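Cytoplasmic protein (Cryptococcus neoformans var. grubii serotype A, PDB 7LPQ) probably hydrolyses steryl beta-glucosides, as a fungal member of glycoside hydrolase family 5, and is seen here with a pyrrolidine-benzoxazinone amide bound. Local coordinates at residues P142-W147 against D267-P272; F426-V431 against S450-D455; M197-N202 against D583-E588. All coordinates share one frame; numbering follows the deposited sequence. Where two conformers were deposited one is given.

How the contacts relate
From the N terminus, the chain first passes through 142-147, at the end of strand 137-143, and then 197-202, in the loop before helix 206-221. Contact 1 closes when 267-272, following strand 263-267, returns beside 142-147. Contact 2 comes wholly afterwards, closing the connection, which includes helix 440-443, between strands 424-427 and 447-449. Contact 3 closes last, when 583-588, beyond strand 567-570, reaches 197-202; it therefore crosses contact 1 and encloses contact 2. Contacts 1 and 2 join neighbouring parallel strands of the barrel and touch through Glu271 and Gln428, whereas contact 3 ties together two long loops. All three touch the same bound ligand.

Contact 1: residues P142-W147 against D267-P272; sequences PHQDVW and DSINEP. With YAJ (~{N}-[(3~{R},5~{S})-5-(hydroxymethyl)-1-methyl-pyrrolidin-3-yl]-2-(3-oxidanylidene-4~{H}-1,4-benzoxazin-6-yl)ethanamide), chain E.
The imidazole of His143 and the carboxamide of Asn270 lie side by side as a stacked pair, their planes 21° apart. Asn270 ND2 covers one face of the ring, 3.3 Å above its plane and displaced toward the rim near CE1 and NE2. At the edge, in the plane of the ring, Asp145 OD2, which is also bonded to Ser154, receives a weak hydrogen bond from His143 NE2; this helps set the rotation of the imidazole, chiefly with Asp141, the partner of ND1. The Asn270 amide is laid over this ring because its CG stands anti to the backbone N (chi1 -176°). It is held from both ends: ND2 donates to Gln144 O at 3.1 Å, with the acceptor close to the amide plane, while OD1 is bonded to Arg100. Asparagine suits the place, being short, flat and both donor and acceptor.

Gln144 answers in the opposite sense. Its chain bends at chi2 and brings NE2 back to Asn270 O, a nearly straight bond of 2.9 Å (165°). Asn270 N, in the loop just beyond strand 263-267, also donates to Pro142 O at 3.2 Å. Pro142, with no N-H to satisfy, presses CD and CG against the carbonyl of Asp267.

Asn270-Glu271-Pro272 matches the Asn-Glu-Pro signature of glycoside hydrolase family 5, whose glutamate serves as acid/base in relatives. Water 1 donates to Glu271 OE1 at 2.6 Å and to Asp145 OD1 at 2.7 Å, bridging the two acids. Glu271 OE2 accepts a hydrogen bond from the ligand's amide N05 at 3.2 Å and is also bonded to His452. The chemistry thus implies a pre-organised carboxylate, consistent with a catalytic role, carried by a backbone that side-chain amides hold in place.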
loop_
_atom_site.group_PDB
_atom_site.type_symbol
_atom_site.label_atom_id
_atom_site.label_comp_id
_atom_site.label_asym_id
_atom_site.label_seq_id
_atom_site.Cartn_x
_atom_site.Cartn_y
_atom_site.Cartn_z
ATOM N N PRO A 142 -5.799 -3.270 6.217
ATOM C CA PRO A 142 -7.059 -2.518 6.099
ATOM C C PRO A 142 -6.873 -1.386 5.093
ATOM O O PRO A 142 -6.226 -0.380 5.393
ATOM C CB PRO A 142 -7.315 -2.020 7.520
ATOM C CG PRO A 142 -5.973 -2.026 8.186
ATOM C CD PRO A 142 -5.126 -3.056 7.515
ATOM N N HIS A 143 -7.416 -1.554 3.892
ATOM C CA HIS A 143 -7.015 -0.757 2.748
ATOM C C HIS A 143 -8.059 0.289 2.378
ATOM O O HIS A 143 -9.265 0.026 2.414
ATOM C CB HIS A 143 -6.749 -1.652 1.527
ATOM C CG HIS A 143 -5.895 -0.997 0.488
ATOM N ND1 HIS A 143 -4.534 -1.200 0.411
ATOM C CD2 HIS A 143 -6.202 -0.124 -0.500
ATOM C CE1 HIS A 143 -4.040 -0.483 -0.581
ATOM N NE2 HIS A 143 -5.031 0.182 -1.148
ATOM N N GLN A 144 -7.574 1.465 1.998
ATOM C CA GLN A 144 -8.407 2.523 1.448
ATOM C C GLN A 144 -7.558 3.375 0.518
ATOM O O GLN A 144 -6.326 3.345 0.571
ATOM C CB GLN A 144 -9.021 3.401 2.546
ATOM C CG GLN A 144 -8.027 4.276 3.280
ATOM C CD GLN A 144 -7.728 5.576 2.534
ATOM O OE1 GLN A 144 -8.579 6.108 1.811
ATOM N NE2 GLN A 144 -6.515 6.091 2.714
ATOM N N ASP A 145 -8.241 4.125 -0.348
ATOM C CA ASP A 145 -7.624 5.123 -1.207
ATOM C C ASP A 145 -8.572 6.309 -1.282
ATOM O O ASP A 145 -9.761 6.131 -1.574
ATOM C CB ASP A 145 -7.351 4.583 -2.614
ATOM C CG ASP A 145 -6.274 3.529 -2.629
ATOM O OD1 ASP A 145 -5.076 3.893 -2.567
ATOM O OD2 ASP A 145 -6.623 2.338 -2.710
ATOM N N VAL A 146 -8.042 7.514 -1.034
ATOM C CA VAL A 146 -8.830 8.745 -0.969
ATOM C C VAL A 146 -10.181 8.447 -0.334
ATOM O O VAL A 146 -11.236 8.764 -0.894
ATOM C CB VAL A 146 -8.976 9.384 -2.362
ATOM C CG1 VAL A 146 -7.620 9.935 -2.815
ATOM C CG2 VAL A 146 -9.507 8.402 -3.381
ATOM N N TRP A 147 -10.135 7.789 0.825
ATOM C CA TRP A 147 -11.265 7.482 1.691
ATOM C C TRP A 147 -12.149 6.338 1.203
ATOM O O TRP A 147 -12.437 5.409 1.975
ATOM C CB TRP A 147 -12.158 8.706 1.908
ATOM C CG TRP A 147 -13.287 8.374 2.839
ATOM C CD1 TRP A 147 -14.598 8.205 2.516
ATOM C CD2 TRP A 147 -13.187 8.130 4.252
ATOM N NE1 TRP A 147 -15.327 7.880 3.639
ATOM C CE2 TRP A 147 -14.482 7.829 4.717
ATOM C CE3 TRP A 147 -12.130 8.143 5.163
ATOM C CZ2 TRP A 147 -14.750 7.549 6.054
ATOM C CZ3 TRP A 147 -12.395 7.866 6.493
ATOM C CH2 TRP A 147 -13.696 7.573 6.926
ATOM N N ASP A 267 -1.421 -4.509 9.569
ATOM C CA ASP A 267 -0.994 -3.177 9.176
ATOM C C ASP A 267 -1.973 -2.153 9.731
ATOM O O ASP A 267 -3.139 -2.463 10.008
ATOM C CB ASP A 267 -0.918 -3.074 7.654
ATOM C CG ASP A 267 0.173 -2.135 7.173
ATOM O OD1 ASP A 267 0.731 -1.363 7.997
ATOM O OD2 ASP A 267 0.471 -2.169 5.956
ATOM N N SER A 268 -1.487 -0.926 9.912
ATOM C CA SER A 268 -2.369 0.177 10.257
ATOM C C SER A 268 -3.138 0.623 9.014
ATOM O O SER A 268 -2.887 0.160 7.894
ATOM C CB SER A 268 -1.578 1.334 10.871
ATOM O OG SER A 268 -0.472 1.723 10.075
ATOM N N ILE A 269 -4.096 1.526 9.222
ATOM C CA ILE A 269 -4.917 2.009 8.119
ATOM C C ILE A 269 -4.016 2.513 6.989
ATOM O O ILE A 269 -3.016 3.203 7.217
ATOM C CB ILE A 269 -5.884 3.104 8.613
ATOM C CG1 ILE A 269 -6.918 3.427 7.536
ATOM C CG2 ILE A 269 -5.123 4.358 9.009
ATOM C CD1 ILE A 269 -7.910 4.509 7.936
ATOM N N ASN A 270 -4.385 2.167 5.756
ATOM C CA ASN A 270 -3.521 2.377 4.607
ATOM C C ASN A 270 -3.498 3.838 4.182
ATOM O O ASN A 270 -4.553 4.463 4.033
ATOM C CB ASN A 270 -3.996 1.511 3.439
ATOM C CG ASN A 270 -3.085 1.601 2.245
ATOM O OD1 ASN A 270 -1.992 1.024 2.243
ATOM N ND2 ASN A 270 -3.524 2.325 1.216
ATOM N N GLU A 271 -2.281 4.368 3.965
ATOM C CA GLU A 271 -2.047 5.715 3.454
ATOM C C GLU A 271 -3.125 6.696 3.912
ATOM O O GLU A 271 -3.866 7.244 3.085
ATOM C CB GLU A 271 -1.969 5.683 1.920
ATOM C CG GLU A 271 -0.973 4.656 1.375
ATOM C CD GLU A 271 -0.588 4.882 -0.095
ATOM O OE1 GLU A 271 -1.281 5.649 -0.789
ATOM O OE2 GLU A 271 0.404 4.275 -0.553
ATOM N N PRO A 272 -3.228 6.961 5.213
ATOM C CA PRO A 272 -4.321 7.815 5.701
ATOM C C PRO A 272 -4.203 9.239 5.188
ATOM O O PRO A 272 -3.112 9.809 5.114
ATOM C CB PRO A 272 -4.160 7.763 7.226
ATOM C CG PRO A 272 -2.693 7.489 7.436
ATOM C CD PRO A 272 -2.288 6.582 6.287
HETATM C C10 YAJ E . 4.183 6.204 -1.499
HETATM C C13 YAJ E . 5.428 8.095 -3.184
HETATM C C20 YAJ E . -1.324 3.509 -4.428
HETATM C C21 YAJ E . -0.764 2.375 -5.176
HETATM C C22 YAJ E . -1.674 1.171 -5.338
HETATM C C01 YAJ E . 0.531 2.082 -7.176
HETATM C C03 YAJ E . 0.315 4.195 -6.073
HETATM C C04 YAJ E . -0.460 4.751 -4.791
HETATM C C06 YAJ E . 1.052 6.360 -3.540
HETATM C C08 YAJ E . 1.798 6.875 -2.293
HETATM C C09 YAJ E . 3.350 7.005 -2.306
HETATM C C11 YAJ E . 5.590 6.337 -1.523
HETATM C C12 YAJ E . 6.244 7.278 -2.358
HETATM C C14 YAJ E . 4.009 7.944 -3.134
HETATM C C16 YAJ E . 7.459 9.160 -4.140
HETATM C C18 YAJ E . 8.273 8.157 -3.470
HETATM N N02 YAJ E . -0.433 3.010 -6.490
HETATM N N05 YAJ E . 0.285 5.255 -3.627
HETATM N N15 YAJ E . 6.088 9.068 -4.029
HETATM O O07 YAJ E . 1.147 7.040 -4.575
HETATM O O17 YAJ E . 7.990 9.990 -4.892
HETATM O O19 YAJ E . 7.597 7.411 -2.368
HETATM O O23 YAJ E . -2.938 1.566 -5.856
HETATM O O HOH W 1 -3.828 5.882 -1.272
#

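Contact 2: residues F426-V431 against S450-D455; sequences FIQAPV and SPHFYD. With YAJ (~{N}-[(3~{R},5~{S})-5-(hydroxymethyl)-1-methyl-pyrrolidin-3-yl]-2-(3-oxidanylidene-4~{H}-1,4-benzoxazin-6-yl)ethanamide), chain E.
Gln428 lies obliquely over His452 where two adjacent parallel strands of the (beta/alpha)8 barrel run out into the active-site loops, the amide and imidazole planes 37° apart. Its OE1 is over one face of the ring, 3.2 Å from His452 CE1, and its CD is 3.3 Å from His452 NE2. This is contact between flat groups and not a hydrogen bond. Gln428 gets there by an extended chain whose CG is anti to the backbone N (chi1 -167°). The polar ends are used elsewhere, and a long amide suits Gln428 because it reaches across His452 while its OE1 accepts from Glu271 N and its NE2 bonds weakly to Asp267. His452 ND1 is bonded to Glu271 OE2, which makes the histidine second partner to a carboxylate that holds the ligand.

Deeper in, Ser450 N donates to Ile427 O at 2.8 Å, approaching from above the carbonyl plane. The Ser450 side chain is directed at the 426-431 backbone, its OG 3.5 Å from Gln428 CB; the hydroxyl itself is bonded to Asp267. A small residue is apt here, since the backbones come close together and the hydroxyl still meets a buried acid.

Toward the ligand the rings take over. Tyr454 turns one face to the pyrrolidine, with YAJ C03 3.9 Å above the ring plane, and its OH is bonded to Glu521. Phe453 places a ring face near C18 of the benzoxazinone. From the other segment, Val431 CG1 reaches YAJ C09 at 3.9 Å, an apolar contact with the aromatic part. At the far end of the bicycle from Val431, Tyr454 N points almost straight (178°) at the ring oxygen O19 of YAJ, a weak hydrogen bond at 3.5 Å.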
loop_
_atom_site.group_PDB
_atom_site.type_symbol
_atom_site.label_atom_id
_atom_site.label_comp_id
_atom_site.label_asym_id
_atom_site.label_seq_id
_atom_site.Cartn_x
_atom_site.Cartn_y
_atom_site.Cartn_z
ATOM N N PHE A 426 2.500 -3.722 12.362
ATOM C CA PHE A 426 3.143 -3.160 11.180
ATOM C C PHE A 426 2.708 -1.703 11.096
ATOM O O PHE A 426 1.546 -1.406 10.796
ATOM C CB PHE A 426 2.771 -3.957 9.940
ATOM C CG PHE A 426 3.320 -5.355 9.949
ATOM C CD1 PHE A 426 2.603 -6.393 10.525
ATOM C CD2 PHE A 426 4.564 -5.631 9.402
ATOM C CE1 PHE A 426 3.104 -7.684 10.540
ATOM C CE2 PHE A 426 5.067 -6.909 9.410
ATOM C CZ PHE A 426 4.340 -7.940 9.978
ATOM N N ILE A 427 3.638 -0.802 11.386
ATOM C CA ILE A 427 3.329 0.609 11.584
ATOM C C ILE A 427 3.526 1.349 10.272
ATOM O O ILE A 427 4.645 1.434 9.761
ATOM C CB ILE A 427 4.208 1.209 12.693
ATOM C CG1 ILE A 427 3.949 0.483 14.018
ATOM C CG2 ILE A 427 3.941 2.693 12.850
ATOM C CD1 ILE A 427 5.114 0.533 14.965
ATOM N N GLN A 428 2.442 1.888 9.730
ATOM C CA GLN A 428 2.467 2.642 8.484
ATOM C C GLN A 428 2.139 4.099 8.797
ATOM O O GLN A 428 0.967 4.482 8.888
ATOM C CB GLN A 428 1.483 2.061 7.472
ATOM C CG GLN A 428 1.680 2.593 6.056
ATOM C CD GLN A 428 0.506 2.287 5.142
ATOM O OE1 GLN A 428 0.135 3.103 4.290
ATOM N NE2 GLN A 428 -0.076 1.109 5.306
ATOM N N ALA A 429 3.185 4.914 8.957
ATOM C CA ALA A 429 2.999 6.352 9.080
ATOM C C ALA A 429 2.420 6.910 7.782
ATOM O O ALA A 429 2.480 6.261 6.732
ATOM C CB ALA A 429 4.329 7.023 9.407
ATOM N N PRO A 430 1.848 8.113 7.828
ATOM C CA PRO A 430 1.309 8.715 6.604
ATOM C C PRO A 430 2.377 8.844 5.525
ATOM O O PRO A 430 3.581 8.910 5.797
ATOM C CB PRO A 430 0.803 10.089 7.067
ATOM C CG PRO A 430 0.570 9.938 8.537
ATOM C CD PRO A 430 1.627 8.964 9.011
ATOM N N VAL A 431 1.908 8.882 4.272
ATOM C CA VAL A 431 2.807 8.881 3.127
ATOM C C VAL A 431 3.845 9.987 3.271
ATOM O O VAL A 431 3.505 11.158 3.476
ATOM C CB VAL A 431 2.008 9.044 1.820
ATOM C CG1 VAL A 431 2.932 9.443 0.683
ATOM C CG2 VAL A 431 1.266 7.769 1.478
ATOM N N SER A 450 6.313 -0.323 8.402
ATOM C CA SER A 450 5.724 -0.746 7.134
ATOM C C SER A 450 5.511 0.452 6.209
ATOM O O SER A 450 4.391 0.714 5.760
ATOM C CB SER A 450 4.410 -1.485 7.385
ATOM O OG SER A 450 3.529 -0.709 8.192
ATOM N N PRO A 451 6.566 1.181 5.882
ATOM C CA PRO A 451 6.426 2.275 4.916
ATOM C C PRO A 451 6.250 1.751 3.501
ATOM O O PRO A 451 6.599 0.614 3.175
ATOM C CB PRO A 451 7.745 3.049 5.054
ATOM C CG PRO A 451 8.739 2.014 5.481
ATOM C CD PRO A 451 7.959 1.016 6.343
ATOM N N HIS A 452 5.706 2.611 2.652
ATOM C CA HIS A 452 5.622 2.364 1.221
ATOM C C HIS A 452 6.676 3.199 0.500
ATOM O O HIS A 452 7.141 4.219 1.003
ATOM C CB HIS A 452 4.227 2.709 0.694
ATOM C CG HIS A 452 3.124 1.940 1.353
ATOM N ND1 HIS A 452 1.795 2.126 1.038
ATOM C CD2 HIS A 452 3.152 0.993 2.321
ATOM C CE1 HIS A 452 1.054 1.330 1.786
ATOM N NE2 HIS A 452 1.853 0.631 2.571
ATOM N N PHE A 453 7.059 2.741 -0.689
ATOM C CA PHE A 453 7.935 3.524 -1.540
ATOM C C PHE A 453 7.643 3.203 -2.994
ATOM O O PHE A 453 7.523 2.034 -3.368
ATOM C CB PHE A 453 9.424 3.282 -1.270
ATOM C CG PHE A 453 10.330 4.110 -2.144
ATOM C CD1 PHE A 453 10.702 3.668 -3.402
ATOM C CD2 PHE A 453 10.794 5.344 -1.714
ATOM C CE1 PHE A 453 11.517 4.429 -4.207
ATOM C CE2 PHE A 453 11.619 6.103 -2.512
ATOM C CZ PHE A 453 11.979 5.644 -3.768
ATOM N N TYR A 454 7.548 4.253 -3.810
ATOM C CA TYR A 454 7.426 4.117 -5.252
ATOM C C TYR A 454 8.463 4.995 -5.928
ATOM O O TYR A 454 8.829 6.039 -5.406
ATOM C CB TYR A 454 6.025 4.510 -5.722
ATOM C CG TYR A 454 4.983 3.494 -5.364
ATOM C CD1 TYR A 454 4.755 2.394 -6.174
ATOM C CD2 TYR A 454 4.236 3.625 -4.203
ATOM C CE1 TYR A 454 3.803 1.456 -5.841
ATOM C CE2 TYR A 454 3.286 2.697 -3.860
ATOM C CZ TYR A 454 3.070 1.613 -4.679
ATOM O OH TYR A 454 2.115 0.672 -4.337
ATOM N N ASP A 455 8.959 4.551 -7.081
ATOM C CA ASP A 455 9.732 5.416 -7.964
ATOM C C ASP A 455 8.763 6.449 -8.528
ATOM O O ASP A 455 8.115 6.211 -9.556
ATOM C CB ASP A 455 10.407 4.599 -9.052
ATOM C CG ASP A 455 11.201 5.459 -10.021
ATOM O OD1 ASP A 455 11.257 6.700 -9.840
ATOM O OD2 ASP A 455 11.766 4.879 -10.964
HETATM C C10 YAJ E . 4.183 6.204 -1.499
HETATM C C13 YAJ E . 5.428 8.095 -3.184
HETATM C C20 YAJ E . -1.324 3.509 -4.428
HETATM C C21 YAJ E . -0.764 2.375 -5.176
HETATM C C22 YAJ E . -1.674 1.171 -5.338
HETATM C C01 YAJ E . 0.531 2.082 -7.176
HETATM C C03 YAJ E . 0.315 4.195 -6.073
HETATM C C04 YAJ E . -0.460 4.751 -4.791
HETATM C C06 YAJ E . 1.052 6.360 -3.540
HETATM C C08 YAJ E . 1.798 6.875 -2.293
HETATM C C09 YAJ E . 3.350 7.005 -2.306
HETATM C C11 YAJ E . 5.590 6.337 -1.523
HETATM C C12 YAJ E . 6.244 7.278 -2.358
HETATM C C14 YAJ E . 4.009 7.944 -3.134
HETATM C C16 YAJ E . 7.459 9.160 -4.140
HETATM C C18 YAJ E . 8.273 8.157 -3.470
HETATM N N02 YAJ E . -0.433 3.010 -6.490
HETATM N N05 YAJ E . 0.285 5.255 -3.627
HETATM N N15 YAJ E . 6.088 9.068 -4.029
HETATM O O07 YAJ E . 1.147 7.040 -4.575
HETATM O O17 YAJ E . 7.990 9.990 -4.892
HETATM O O19 YAJ E . 7.597 7.411 -2.368
HETATM O O23 YAJ E . -2.938 1.566 -5.856
#

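Contact 3: residues M197-N202 against D583-E588. With YAJ (~{N}-[(3~{R},5~{S})-5-(hydroxymethyl)-1-methyl-pyrrolidin-3-yl]-2-(3-oxidanylidene-4~{H}-1,4-benzoxazin-6-yl)ethanamide), chain E.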
loop_
_atom_site.group_PDB
_atom_site.type_symbol
_atom_site.label_atom_id
_atom_site.label_comp_id
_atom_site.label_asym_id
_atom_site.label_seq_id
_atom_site.Cartn_x
_atom_site.Cartn_y
_atom_site.Cartn_z
ATOM N N MET A 197 -2.757 8.941 -13.091
ATOM C CA MET A 197 -2.464 9.116 -11.672
ATOM C C MET A 197 -3.048 10.410 -11.121
ATOM O O MET A 197 -2.509 11.000 -10.182
ATOM C CB MET A 197 -0.959 9.059 -11.420
ATOM C CG MET A 197 -0.316 7.710 -11.781
ATOM S SD MET A 197 -1.090 6.299 -10.942
ATOM C CE MET A 197 -0.625 6.653 -9.246
ATOM N N ILE A 198 -4.169 10.859 -11.682
ATOM C CA ILE A 198 -4.832 12.015 -11.102
ATOM C C ILE A 198 -5.639 11.638 -9.859
ATOM O O ILE A 198 -5.904 12.502 -9.011
ATOM C CB ILE A 198 -5.746 12.699 -12.130
ATOM C CG1 ILE A 198 -6.156 14.084 -11.618
ATOM C CG2 ILE A 198 -6.980 11.844 -12.411
ATOM C CD1 ILE A 198 -6.713 14.996 -12.692
ATOM N N TRP A 199 -6.029 10.366 -9.718
ATOM C CA TRP A 199 -6.890 9.982 -8.604
ATOM C C TRP A 199 -6.299 10.385 -7.259
ATOM O O TRP A 199 -7.042 10.702 -6.319
ATOM C CB TRP A 199 -7.147 8.474 -8.643
ATOM C CG TRP A 199 -5.961 7.631 -8.302
ATOM C CD1 TRP A 199 -5.119 7.021 -9.175
ATOM C CD2 TRP A 199 -5.491 7.296 -6.989
ATOM N NE1 TRP A 199 -4.146 6.327 -8.492
ATOM C CE2 TRP A 199 -4.355 6.481 -7.148
ATOM C CE3 TRP A 199 -5.927 7.599 -5.695
ATOM C CZ2 TRP A 199 -3.644 5.972 -6.068
ATOM C CZ3 TRP A 199 -5.216 7.090 -4.620
ATOM C CH2 TRP A 199 -4.089 6.286 -4.815
ATOM N N GLY A 200 -4.974 10.373 -7.144
ATOM C CA GLY A 200 -4.343 10.730 -5.888
ATOM C C GLY A 200 -4.628 12.150 -5.457
ATOM O O GLY A 200 -4.679 12.435 -4.259
ATOM N N THR A 201 -4.831 13.060 -6.416
ATOM C CA THR A 201 -5.133 14.439 -6.054
ATOM C C THR A 201 -6.469 14.573 -5.334
ATOM O O THR A 201 -6.746 15.641 -4.775
ATOM C CB THR A 201 -5.130 15.348 -7.291
ATOM O OG1 THR A 201 -6.216 14.998 -8.164
ATOM C CG2 THR A 201 -3.802 15.236 -8.029
ATOM N N ASN A 202 -7.300 13.526 -5.319
ATOM C CA ASN A 202 -8.543 13.601 -4.552
ATOM C C ASN A 202 -8.273 13.918 -3.087
ATOM O O ASN A 202 -9.130 14.491 -2.411
ATOM C CB ASN A 202 -9.331 12.294 -4.682
ATOM C CG ASN A 202 -10.236 12.279 -5.903
ATOM O OD1 ASN A 202 -10.944 13.252 -6.174
ATOM N ND2 ASN A 202 -10.213 11.178 -6.656
ATOM N N ASP A 583 -5.213 -2.744 -13.937
ATOM C CA ASP A 583 -5.686 -3.352 -12.707
ATOM C C ASP A 583 -7.170 -3.102 -12.455
ATOM O O ASP A 583 -7.677 -3.485 -11.388
ATOM C CB ASP A 583 -4.873 -2.821 -11.523
ATOM C CG ASP A 583 -3.416 -3.277 -11.546
ATOM O OD1 ASP A 583 -3.084 -4.251 -12.263
ATOM O OD2 ASP A 583 -2.607 -2.661 -10.821
ATOM N N ASN A 584 -7.872 -2.465 -13.396
ATOM C CA ASN A 584 -9.292 -2.147 -13.238
ATOM C C ASN A 584 -9.529 -1.170 -12.091
ATOM O O ASN A 584 -10.555 -1.229 -11.410
ATOM C CB ASN A 584 -10.114 -3.425 -13.040
ATOM C CG ASN A 584 -9.915 -4.420 -14.175
ATOM O OD1 ASN A 584 -10.276 -4.152 -15.319
ATOM N ND2 ASN A 584 -9.323 -5.570 -13.864
ATOM N N TRP A 585 -8.591 -0.251 -11.879
ATOM C CA TRP A 585 -8.707 0.723 -10.796
ATOM C C TRP A 585 -7.937 1.988 -11.185
ATOM O O TRP A 585 -6.705 2.022 -11.107
ATOM C CB TRP A 585 -8.189 0.139 -9.488
ATOM C CG TRP A 585 -8.466 0.997 -8.303
ATOM C CD1 TRP A 585 -9.627 1.067 -7.605
ATOM C CD2 TRP A 585 -7.556 1.903 -7.666
ATOM N NE1 TRP A 585 -9.506 1.966 -6.569
ATOM C CE2 TRP A 585 -8.241 2.493 -6.588
ATOM C CE3 TRP A 585 -6.231 2.274 -7.905
ATOM C CZ2 TRP A 585 -7.646 3.431 -5.750
ATOM C CZ3 TRP A 585 -5.645 3.211 -7.076
ATOM C CH2 TRP A 585 -6.351 3.777 -6.013
ATOM N N ASN A 586 -8.682 3.018 -11.584
ATOM C CA ASN A 586 -8.155 4.363 -11.796
ATOM C C ASN A 586 -7.017 4.391 -12.810
ATOM O O ASN A 586 -6.161 5.280 -12.774
ATOM C CB ASN A 586 -7.710 4.983 -10.468
ATOM C CG ASN A 586 -8.885 5.323 -9.566
ATOM O OD1 ASN A 586 -10.012 5.476 -10.035
ATOM N ND2 ASN A 586 -8.627 5.437 -8.264
ATOM N N GLY A 587 -7.010 3.436 -13.737
ATOM C CA GLY A 587 -5.982 3.401 -14.753
ATOM C C GLY A 587 -4.628 2.927 -14.283
ATOM O O GLY A 587 -3.652 3.039 -15.039
ATOM N N GLU A 588 -4.526 2.420 -13.055
ATOM C CA GLU A 588 -3.267 1.865 -12.583
ATOM C C GLU A 588 -3.055 0.489 -13.195
ATOM O O GLU A 588 -4.004 -0.269 -13.398
ATOM C CB GLU A 588 -3.250 1.769 -11.064
ATOM C CG GLU A 588 -2.834 3.035 -10.358
ATOM C CD GLU A 588 -2.519 2.801 -8.889
ATOM O OE1 GLU A 588 -2.551 1.628 -8.450
ATOM O OE2 GLU A 588 -2.234 3.790 -8.172
HETATM C C10 YAJ E . 4.183 6.204 -1.499
HETATM C C13 YAJ E . 5.428 8.095 -3.184
HETATM C C20 YAJ E . -1.324 3.509 -4.428
HETATM C C21 YAJ E . -0.764 2.375 -5.176
HETATM C C22 YAJ E . -1.674 1.171 -5.338
HETATM C C01 YAJ E . 0.531 2.082 -7.176
HETATM C C03 YAJ E . 0.315 4.195 -6.073
HETATM C C04 YAJ E . -0.460 4.751 -4.791
HETATM C C06 YAJ E . 1.052 6.360 -3.540
HETATM C C08 YAJ E . 1.798 6.875 -2.293
HETATM C C09 YAJ E . 3.350 7.005 -2.306
HETATM C C11 YAJ E . 5.590 6.337 -1.523
HETATM C C12 YAJ E . 6.244 7.278 -2.358
HETATM C C14 YAJ E . 4.009 7.944 -3.134
HETATM C C16 YAJ E . 7.459 9.160 -4.140
HETATM C C18 YAJ E . 8.273 8.157 -3.470
HETATM N N02 YAJ E . -0.433 3.010 -6.490
HETATM N N05 YAJ E . 0.285 5.255 -3.627
HETATM N N15 YAJ E . 6.088 9.068 -4.029
HETATM O O07 YAJ E . 1.147 7.040 -4.575
HETATM O O17 YAJ E . 7.990 9.990 -4.892
HETATM O O19 YAJ E . 7.597 7.411 -2.368
HETATM O O23 YAJ E . -2.938 1.566 -5.856
HETATM O O HOH W 2 -4.026 6.389 -14.170
HETATM O O HOH W 3 -5.761 8.302 -12.232
#
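The type I' turn Trp585-Glu588, closed by Glu588 N donating to Trp585 O, faces Trp199, which lies in a segment with a 3-10 turn. Trp199 and Trp585 make an edge-to-face pair, six-membered rings 4.6 Å apart between centroids and planes at 66°. The edge of Trp585 covers one face of Trp199, its CH2 3.5 Å from Trp199 CZ2. Asn586 crosses the same indole, with ND2 3.4 Å from Trp199 CB, and is anchored by Gly152 O; Trp585 NE1 is likewise held by Gly153 O. Asn586 O takes hydrogen bonds from waters 2 and 3, which link it to Met197 N and Trp199 N.

Trp199 turns its edge to Glu588 and the pyrrolidine, and its NE1 makes a weak bond to Glu588 OE2 (3.2 Å, 132°) that may help orient the carboxylate. Glu588 binds the ligand twice: OE2 accepts from pyrrolidine N02 of YAJ at 2.6 Å, a tertiary amine that is probably protonated, and OE1 from the hydroxyl O23 at 2.6 Å. A glutamate suits such a pair of donors. Tryptophans and a glutamate thus line what is probably the glycone-side end of the family 5 pocket.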